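Long-range contacts in peptidyl tryptophan dihydroxylase (Pseudomonas putida, PDB 7CTQ), which uses FAD to dihydroxylate a peptidyl tryptophan, a step essential for making the cysteine tryptophylquinone cofactor of quinohemoprotein amine dehydrogenase: residues V176-A184 and E328-W337; V386-L394 and L414-W425. All coordinates share one frame; numbering follows the deposited sequence.

Contact 1. Residues V176-A184 and E328-W337; sequences VESLADGWA and EQGRVGQPFW
S178 meets E328, R331 and W337 where a beta hairpin, strands 173-179 and 182-188 in the mixed sheet of a flavoprotein probably related to the tryptophan halogenases, packs its turn end against the loop that follows helix 299-327 and the first turn of helix 335-341. One serine is gripped here from several directions. Its OG donates to E328 OE2 at 2.8 Å, reaching the oxygen from about 50° above the carboxylate plane. It accepts two bonds from R331 side-on, NE to OG at 3.2 Å and NH2 to OG at 3.1 Å, both near the guanidinium plane. E328 is itself held, OE2 by N77 N and OE1 by G330 N, while R331 NH2 adds a weak bond to the carbonyl of S178. Next, L179 O takes the indole N-H of W337, NE1 to O being 2.9 Å, close to the ring plane. This ring is sandwiched: E328 CG and R331 CG lie over one face, F336 CD2 over the other, and W76 meets it edge-to-face. A180 lays its backbone N over the centre of the guanidinium of R331. D181 turns its carboxylate to a salt bridge with R218, while its carbonyl oxygen comes 3.5 Å from F336 CG. With CG anti to its backbone N (chi1 171°), F336 reaches the hairpin and places its ring face under G182, whose CA makes a CH-pi contact 3.6 Å from the ring centroid. The side chain of W183, hydrogen-bonded through NE1 to Y325 OH and about 6 Å from FAD at the nearest atoms, closes the series with its CD1 3.8 Å from F336 CZ.

Contact 2. Residues V386-L394 and L414-W425; sequences VWHLQGVEL and LSGEQQRMVRRW
L394 and V386 meet the indole of W425, and with L389 and V392 they set a small beta hairpin, strands 388-389 and 392-393, against one side of helix 416-428. No hydrogen bond crosses this interface; it is a worked case of shape matching by apolar groups. L394 CD1 stands over the centre of the six-membered ring, 3.6 Å from its centroid, in a CH-pi contact. V386 CG2 comes to the rim of the same indole at CZ2, 3.8 Å away. L389 crosses W425 at about a right angle, its CD1 3.5 Å from W425 CB. One helical turn back, M421 meets V392 tip to tip, CE to CG2 at 3.7 Å; the methionine chain bends at its end (chi3 53°), which also brings CE beside the carbonyl oxygen of L389. V392 divides its branches, CG1 packing on L414 CD2 at 3.6 Å and CG2 lying against the side-chain amide of Q418. Outside this layer, V377 of strand 370-378 touches both L394 and W425. On the helix, S415 at the N-cap accepts a weak bond from Q418 N, and Q419 NE2 bonds back to L414 O. The hairpin is shaped by a type I' turn from L389 to V392, braced where G391 N donates to H388 ND1 at 3.0 Å and, from just before the first strand, W387 NE1 donates to E393 OE1 at 2.7 Å.

How the contacts relate
The two contacts come in series along the chain, contact 1 closing before contact 2 opens, and they lie well apart: their centres are 46 Å from each other and their nearest atoms about 32 Å. They share no helix or sheet. Contact 1 joins segments whose nearest ends are 144 positions apart, tying the large mixed sheet near the flavin to the chain leaving long helix 299-327. Contact 2, whose nearest ends are 20 positions apart, closes a compact C-terminal unit of hairpin and helices beside strand 370-378. Together they contrast a contact mixing hydrogen bonds with aromatic packing in the FAD-bearing, probably halogenase-like body and a partly buried apolar contact remote from it.

Contact 1. Residues V176-A184 and E328-W337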
# COMPACT_ATOMS: atom_id res chain seq x y z
N VAL A 176 15.83 -4.56 -13.66
CA VAL A 176 15.37 -5.65 -12.81
C VAL A 176 15.90 -6.95 -13.39
O VAL A 176 15.80 -7.18 -14.60
CB VAL A 176 13.83 -5.72 -12.72
CG1 VAL A 176 13.39 -6.50 -11.47
CG2 VAL A 176 13.22 -4.34 -12.74
N GLU A 177 16.47 -7.81 -12.53
CA GLU A 177 16.88 -9.13 -12.98
C GLU A 177 16.51 -10.17 -11.94
O GLU A 177 16.68 -9.95 -10.73
CB GLU A 177 18.39 -9.22 -13.30
CG GLU A 177 19.32 -8.98 -12.13
CD GLU A 177 20.80 -9.23 -12.47
OE1 GLU A 177 21.12 -10.06 -13.35
OE2 GLU A 177 21.65 -8.58 -11.83
N SER A 178 15.97 -11.28 -12.42
CA SER A 178 15.73 -12.46 -11.61
C SER A 178 17.05 -13.17 -11.35
O SER A 178 17.81 -13.46 -12.28
CB SER A 178 14.73 -13.37 -12.33
OG SER A 178 14.97 -14.74 -12.06
N LEU A 179 17.32 -13.44 -10.08
CA LEU A 179 18.46 -14.25 -9.67
C LEU A 179 17.98 -15.64 -9.24
O LEU A 179 16.78 -15.92 -9.16
CB LEU A 179 19.23 -13.56 -8.55
CG LEU A 179 19.40 -12.05 -8.74
CD1 LEU A 179 19.79 -11.42 -7.42
CD2 LEU A 179 20.44 -11.75 -9.82
N ALA A 180 18.94 -16.51 -8.95
CA ALA A 180 18.61 -17.89 -8.59
C ALA A 180 17.86 -17.98 -7.27
O ALA A 180 16.99 -18.84 -7.12
CB ALA A 180 19.89 -18.73 -8.53
N ASP A 181 18.16 -17.09 -6.32
CA ASP A 181 17.62 -17.15 -4.96
C ASP A 181 17.08 -15.78 -4.54
O ASP A 181 17.06 -15.45 -3.35
CB ASP A 181 18.68 -17.65 -3.98
CG ASP A 181 19.90 -16.73 -3.90
OD1 ASP A 181 20.15 -15.98 -4.87
OD2 ASP A 181 20.61 -16.74 -2.87
N GLY A 182 16.67 -14.98 -5.51
CA GLY A 182 16.18 -13.65 -5.21
C GLY A 182 15.99 -12.88 -6.49
O GLY A 182 16.05 -13.43 -7.59
N TRP A 183 15.76 -11.58 -6.34
CA TRP A 183 15.72 -10.69 -7.48
C TRP A 183 16.32 -9.36 -7.06
O TRP A 183 16.35 -9.01 -5.88
CB TRP A 183 14.28 -10.52 -8.04
CG TRP A 183 13.30 -9.99 -7.06
CD1 TRP A 183 12.56 -10.71 -6.14
CD2 TRP A 183 12.93 -8.62 -6.88
NE1 TRP A 183 11.76 -9.86 -5.41
CE2 TRP A 183 11.97 -8.57 -5.84
CE3 TRP A 183 13.31 -7.42 -7.50
CZ2 TRP A 183 11.40 -7.37 -5.40
CZ3 TRP A 183 12.74 -6.24 -7.07
CH2 TRP A 183 11.80 -6.22 -6.02
N ALA A 184 16.81 -8.62 -8.04
CA ALA A 184 17.46 -7.35 -7.77
C ALA A 184 16.81 -6.23 -8.58
O ALA A 184 16.38 -6.43 -9.71
CB ALA A 184 18.97 -7.42 -8.08
N GLU A 328 8.06 -16.05 -13.44
CA GLU A 328 9.41 -16.61 -13.54
C GLU A 328 9.30 -18.13 -13.48
O GLU A 328 9.16 -18.72 -12.40
CB GLU A 328 10.30 -16.06 -12.43
CG GLU A 328 11.65 -16.72 -12.33
CD GLU A 328 12.45 -16.64 -13.62
OE1 GLU A 328 12.47 -17.63 -14.38
OE2 GLU A 328 13.04 -15.57 -13.87
N GLN A 329 9.37 -18.77 -14.65
CA GLN A 329 9.14 -20.21 -14.78
C GLN A 329 10.42 -21.01 -14.91
O GLN A 329 10.35 -22.24 -14.99
CB GLN A 329 8.23 -20.48 -15.98
CG GLN A 329 7.07 -19.51 -16.09
CD GLN A 329 6.15 -19.84 -17.24
OE1 GLN A 329 5.54 -20.90 -17.28
NE2 GLN A 329 6.04 -18.92 -18.20
N GLY A 330 11.59 -20.36 -14.94
CA GLY A 330 12.84 -21.08 -15.04
C GLY A 330 13.61 -21.17 -13.75
O GLY A 330 14.83 -20.97 -13.74
N ARG A 331 12.93 -21.48 -12.64
CA ARG A 331 13.57 -21.50 -11.32
C ARG A 331 13.03 -22.62 -10.46
O ARG A 331 12.98 -22.49 -9.23
CB ARG A 331 13.36 -20.18 -10.57
CG ARG A 331 14.00 -18.96 -11.21
CD ARG A 331 15.51 -18.97 -11.13
NE ARG A 331 16.04 -17.68 -11.57
CZ ARG A 331 17.19 -17.54 -12.22
NH1 ARG A 331 17.93 -18.60 -12.51
NH2 ARG A 331 17.60 -16.33 -12.59
N VAL A 332 12.65 -23.74 -11.07
CA VAL A 332 11.72 -24.65 -10.43
C VAL A 332 12.29 -25.33 -9.18
O VAL A 332 11.52 -25.76 -8.31
CB VAL A 332 11.22 -25.67 -11.46
CG1 VAL A 332 10.33 -24.97 -12.49
CG2 VAL A 332 12.41 -26.35 -12.14
N GLY A 333 13.60 -25.42 -9.03
CA GLY A 333 14.07 -26.07 -7.82
C GLY A 333 14.38 -25.16 -6.65
O GLY A 333 14.85 -25.65 -5.62
N GLN A 334 14.09 -23.86 -6.76
CA GLN A 334 14.66 -22.87 -5.85
C GLN A 334 13.69 -22.55 -4.72
O GLN A 334 12.56 -22.13 -4.99
CB GLN A 334 15.01 -21.60 -6.61
CG GLN A 334 16.00 -21.81 -7.74
CD GLN A 334 17.38 -22.19 -7.23
OE1 GLN A 334 17.75 -21.85 -6.11
NE2 GLN A 334 18.13 -22.90 -8.05
N PRO A 335 14.09 -22.70 -3.45
CA PRO A 335 13.19 -22.36 -2.34
C PRO A 335 12.71 -20.91 -2.33
O PRO A 335 11.57 -20.67 -1.90
CB PRO A 335 14.04 -22.67 -1.10
CG PRO A 335 14.98 -23.73 -1.55
CD PRO A 335 15.31 -23.39 -2.99
N PHE A 336 13.53 -19.94 -2.75
CA PHE A 336 13.07 -18.56 -2.70
C PHE A 336 11.82 -18.37 -3.56
O PHE A 336 10.86 -17.71 -3.14
CB PHE A 336 14.16 -17.59 -3.17
CG PHE A 336 13.66 -16.17 -3.35
CD1 PHE A 336 13.62 -15.30 -2.27
CD2 PHE A 336 13.23 -15.71 -4.58
CE1 PHE A 336 13.15 -14.00 -2.41
CE2 PHE A 336 12.75 -14.41 -4.73
CZ PHE A 336 12.72 -13.55 -3.64
N TRP A 337 11.84 -18.94 -4.76
CA TRP A 337 10.78 -18.74 -5.74
C TRP A 337 9.56 -19.60 -5.43
O TRP A 337 8.43 -19.09 -5.42
CB TRP A 337 11.33 -19.06 -7.14
CG TRP A 337 12.36 -18.06 -7.59
CD1 TRP A 337 13.72 -18.16 -7.47
CD2 TRP A 337 12.11 -16.80 -8.22
NE1 TRP A 337 14.33 -17.04 -7.99
CE2 TRP A 337 13.36 -16.19 -8.46
CE3 TRP A 337 10.94 -16.13 -8.60
CZ2 TRP A 337 13.48 -14.94 -9.06
CZ3 TRP A 337 11.06 -14.89 -9.21
CH2 TRP A 337 12.32 -14.30 -9.43

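Contact 2. Residues V386-L394 and L414-W425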
# COMPACT_ATOMS: atom_id res chain seq x y z
N VAL A 386 -22.04 -6.32 -1.47
CA VAL A 386 -22.44 -5.30 -2.42
C VAL A 386 -23.74 -4.69 -1.90
O VAL A 386 -24.73 -5.41 -1.70
CB VAL A 386 -22.64 -5.87 -3.83
CG1 VAL A 386 -22.93 -4.73 -4.82
CG2 VAL A 386 -21.42 -6.69 -4.24
N TRP A 387 -23.75 -3.37 -1.70
CA TRP A 387 -24.96 -2.72 -1.19
C TRP A 387 -25.95 -2.36 -2.30
O TRP A 387 -27.13 -2.74 -2.24
CB TRP A 387 -24.57 -1.47 -0.39
CG TRP A 387 -25.71 -0.74 0.28
CD1 TRP A 387 -26.99 -1.19 0.51
CD2 TRP A 387 -25.65 0.59 0.81
NE1 TRP A 387 -27.72 -0.21 1.15
CE2 TRP A 387 -26.92 0.89 1.34
CE3 TRP A 387 -24.64 1.56 0.88
CZ2 TRP A 387 -27.21 2.11 1.94
CZ3 TRP A 387 -24.93 2.78 1.46
CH2 TRP A 387 -26.21 3.04 1.98
N HIS A 388 -25.50 -1.61 -3.29
CA HIS A 388 -26.39 -1.12 -4.33
C HIS A 388 -25.63 -1.00 -5.64
O HIS A 388 -24.40 -0.93 -5.65
CB HIS A 388 -27.02 0.24 -3.95
CG HIS A 388 -26.01 1.33 -3.81
ND1 HIS A 388 -25.72 2.22 -4.82
CD2 HIS A 388 -25.19 1.67 -2.78
CE1 HIS A 388 -24.78 3.06 -4.42
NE2 HIS A 388 -24.44 2.75 -3.18
N LEU A 389 -26.38 -0.97 -6.73
CA LEU A 389 -25.87 -0.62 -8.05
C LEU A 389 -26.56 0.67 -8.48
O LEU A 389 -27.77 0.65 -8.77
CB LEU A 389 -26.13 -1.73 -9.06
CG LEU A 389 -25.51 -3.09 -8.75
CD1 LEU A 389 -26.10 -4.13 -9.70
CD2 LEU A 389 -23.99 -3.03 -8.85
N GLN A 390 -25.82 1.78 -8.51
CA GLN A 390 -26.35 3.08 -8.94
C GLN A 390 -27.66 3.41 -8.23
O GLN A 390 -28.62 3.87 -8.85
CB GLN A 390 -26.52 3.13 -10.46
CG GLN A 390 -25.21 3.19 -11.23
CD GLN A 390 -24.48 4.53 -11.06
OE1 GLN A 390 -25.02 5.59 -11.38
NE2 GLN A 390 -23.24 4.47 -10.56
N GLY A 391 -27.72 3.13 -6.93
CA GLY A 391 -28.87 3.44 -6.11
C GLY A 391 -29.84 2.30 -5.89
O GLY A 391 -30.67 2.37 -4.98
N VAL A 392 -29.75 1.24 -6.70
CA VAL A 392 -30.65 0.10 -6.59
C VAL A 392 -30.07 -0.85 -5.56
O VAL A 392 -29.05 -1.50 -5.81
CB VAL A 392 -30.83 -0.60 -7.94
CG1 VAL A 392 -31.93 -1.65 -7.84
CG2 VAL A 392 -31.13 0.42 -9.03
N GLU A 393 -30.70 -0.92 -4.38
CA GLU A 393 -30.25 -1.86 -3.37
C GLU A 393 -30.54 -3.29 -3.82
O GLU A 393 -31.63 -3.59 -4.32
CB GLU A 393 -30.96 -1.59 -2.03
CG GLU A 393 -30.83 -0.18 -1.53
CD GLU A 393 -31.29 -0.05 -0.08
OE1 GLU A 393 -30.42 0.14 0.79
OE2 GLU A 393 -32.52 -0.14 0.17
N LEU A 394 -29.57 -4.17 -3.61
CA LEU A 394 -29.66 -5.55 -4.08
C LEU A 394 -30.26 -6.52 -3.07
O LEU A 394 -30.84 -7.53 -3.46
CB LEU A 394 -28.28 -6.05 -4.49
CG LEU A 394 -27.58 -5.24 -5.57
CD1 LEU A 394 -26.16 -5.77 -5.72
CD2 LEU A 394 -28.33 -5.34 -6.89
N LEU A 414 -38.32 -1.50 -11.55
CA LEU A 414 -37.24 -0.60 -11.94
C LEU A 414 -37.42 -0.18 -13.40
O LEU A 414 -38.22 -0.75 -14.14
CB LEU A 414 -35.88 -1.27 -11.74
CG LEU A 414 -35.57 -1.83 -10.35
CD1 LEU A 414 -34.59 -3.02 -10.43
CD2 LEU A 414 -35.05 -0.73 -9.45
N SER A 415 -36.67 0.84 -13.80
CA SER A 415 -36.63 1.21 -15.20
C SER A 415 -35.92 0.12 -15.99
O SER A 415 -35.09 -0.61 -15.46
CB SER A 415 -35.91 2.54 -15.39
OG SER A 415 -34.52 2.40 -15.10
N GLY A 416 -36.27 0.02 -17.28
CA GLY A 416 -35.71 -1.04 -18.11
C GLY A 416 -34.20 -1.08 -18.08
O GLY A 416 -33.60 -2.16 -18.16
N GLU A 417 -33.56 0.08 -17.96
CA GLU A 417 -32.10 0.12 -17.91
C GLU A 417 -31.59 -0.39 -16.56
O GLU A 417 -30.58 -1.09 -16.51
CB GLU A 417 -31.60 1.53 -18.20
CG GLU A 417 -30.28 1.88 -17.55
CD GLU A 417 -30.11 3.36 -17.32
OE1 GLU A 417 -29.06 3.92 -17.69
OE2 GLU A 417 -31.05 3.97 -16.76
N GLN A 418 -32.28 -0.04 -15.48
CA GLN A 418 -31.92 -0.59 -14.18
C GLN A 418 -32.20 -2.09 -14.12
O GLN A 418 -31.43 -2.85 -13.52
CB GLN A 418 -32.67 0.14 -13.06
CG GLN A 418 -32.21 1.58 -12.85
CD GLN A 418 -32.99 2.30 -11.75
OE1 GLN A 418 -34.18 2.06 -11.57
NE2 GLN A 418 -32.31 3.17 -11.02
N GLN A 419 -33.29 -2.54 -14.75
CA GLN A 419 -33.57 -3.97 -14.86
C GLN A 419 -32.45 -4.72 -15.57
O GLN A 419 -32.09 -5.83 -15.16
CB GLN A 419 -34.87 -4.20 -15.63
CG GLN A 419 -36.11 -3.63 -15.01
CD GLN A 419 -37.35 -4.23 -15.61
OE1 GLN A 419 -37.28 -5.23 -16.33
NE2 GLN A 419 -38.50 -3.62 -15.34
N ARG A 420 -31.92 -4.15 -16.66
CA ARG A 420 -30.84 -4.82 -17.38
C ARG A 420 -29.54 -4.78 -16.58
O ARG A 420 -28.75 -5.73 -16.61
CB ARG A 420 -30.64 -4.19 -18.76
CG ARG A 420 -31.75 -4.51 -19.77
CD ARG A 420 -31.42 -3.99 -21.18
NE ARG A 420 -31.11 -2.56 -21.18
CZ ARG A 420 -32.02 -1.60 -21.38
NH1 ARG A 420 -33.30 -1.91 -21.59
NH2 ARG A 420 -31.65 -0.32 -21.36
N MET A 421 -29.33 -3.69 -15.83
CA MET A 421 -28.17 -3.60 -14.95
C MET A 421 -28.21 -4.67 -13.87
O MET A 421 -27.20 -5.33 -13.60
CB MET A 421 -28.12 -2.20 -14.33
CG MET A 421 -26.96 -1.94 -13.39
SD MET A 421 -27.21 -0.40 -12.46
CE MET A 421 -28.84 -0.68 -11.75
N VAL A 422 -29.38 -4.87 -13.25
CA VAL A 422 -29.48 -5.86 -12.18
C VAL A 422 -29.29 -7.27 -12.73
O VAL A 422 -28.64 -8.11 -12.10
CB VAL A 422 -30.82 -5.70 -11.44
CG1 VAL A 422 -31.17 -6.99 -10.69
CG2 VAL A 422 -30.75 -4.48 -10.52
N ARG A 423 -29.84 -7.54 -13.92
CA ARG A 423 -29.70 -8.86 -14.53
C ARG A 423 -28.25 -9.20 -14.83
O ARG A 423 -27.82 -10.35 -14.67
CB ARG A 423 -30.51 -8.92 -15.83
CG ARG A 423 -32.00 -8.90 -15.62
CD ARG A 423 -32.72 -9.01 -16.95
NE ARG A 423 -34.16 -9.21 -16.77
CZ ARG A 423 -34.75 -10.39 -16.61
NH1 ARG A 423 -34.03 -11.50 -16.61
NH2 ARG A 423 -36.06 -10.46 -16.46
N ARG A 424 -27.48 -8.22 -15.32
CA ARG A 424 -26.07 -8.45 -15.60
C ARG A 424 -25.29 -8.77 -14.33
O ARG A 424 -24.42 -9.65 -14.33
CB ARG A 424 -25.47 -7.24 -16.30
CG ARG A 424 -25.92 -7.06 -17.73
CD ARG A 424 -25.01 -6.09 -18.46
NE ARG A 424 -24.88 -4.81 -17.74
CZ ARG A 424 -25.71 -3.78 -17.90
NH1 ARG A 424 -26.74 -3.88 -18.74
NH2 ARG A 424 -25.52 -2.66 -17.20
N TRP A 425 -25.57 -8.06 -13.24
CA TRP A 425 -24.91 -8.38 -11.97
C TRP A 425 -25.23 -9.81 -11.54
O TRP A 425 -24.33 -10.56 -11.15
CB TRP A 425 -25.33 -7.37 -10.89
CG TRP A 425 -24.56 -7.50 -9.62
CD1 TRP A 425 -23.35 -6.92 -9.33
CD2 TRP A 425 -24.92 -8.26 -8.46
NE1 TRP A 425 -22.95 -7.27 -8.06
CE2 TRP A 425 -23.90 -8.09 -7.50
CE3 TRP A 425 -26.03 -9.07 -8.13
CZ2 TRP A 425 -23.94 -8.70 -6.24
CZ3 TRP A 425 -26.07 -9.67 -6.88
CH2 TRP A 425 -25.03 -9.48 -5.95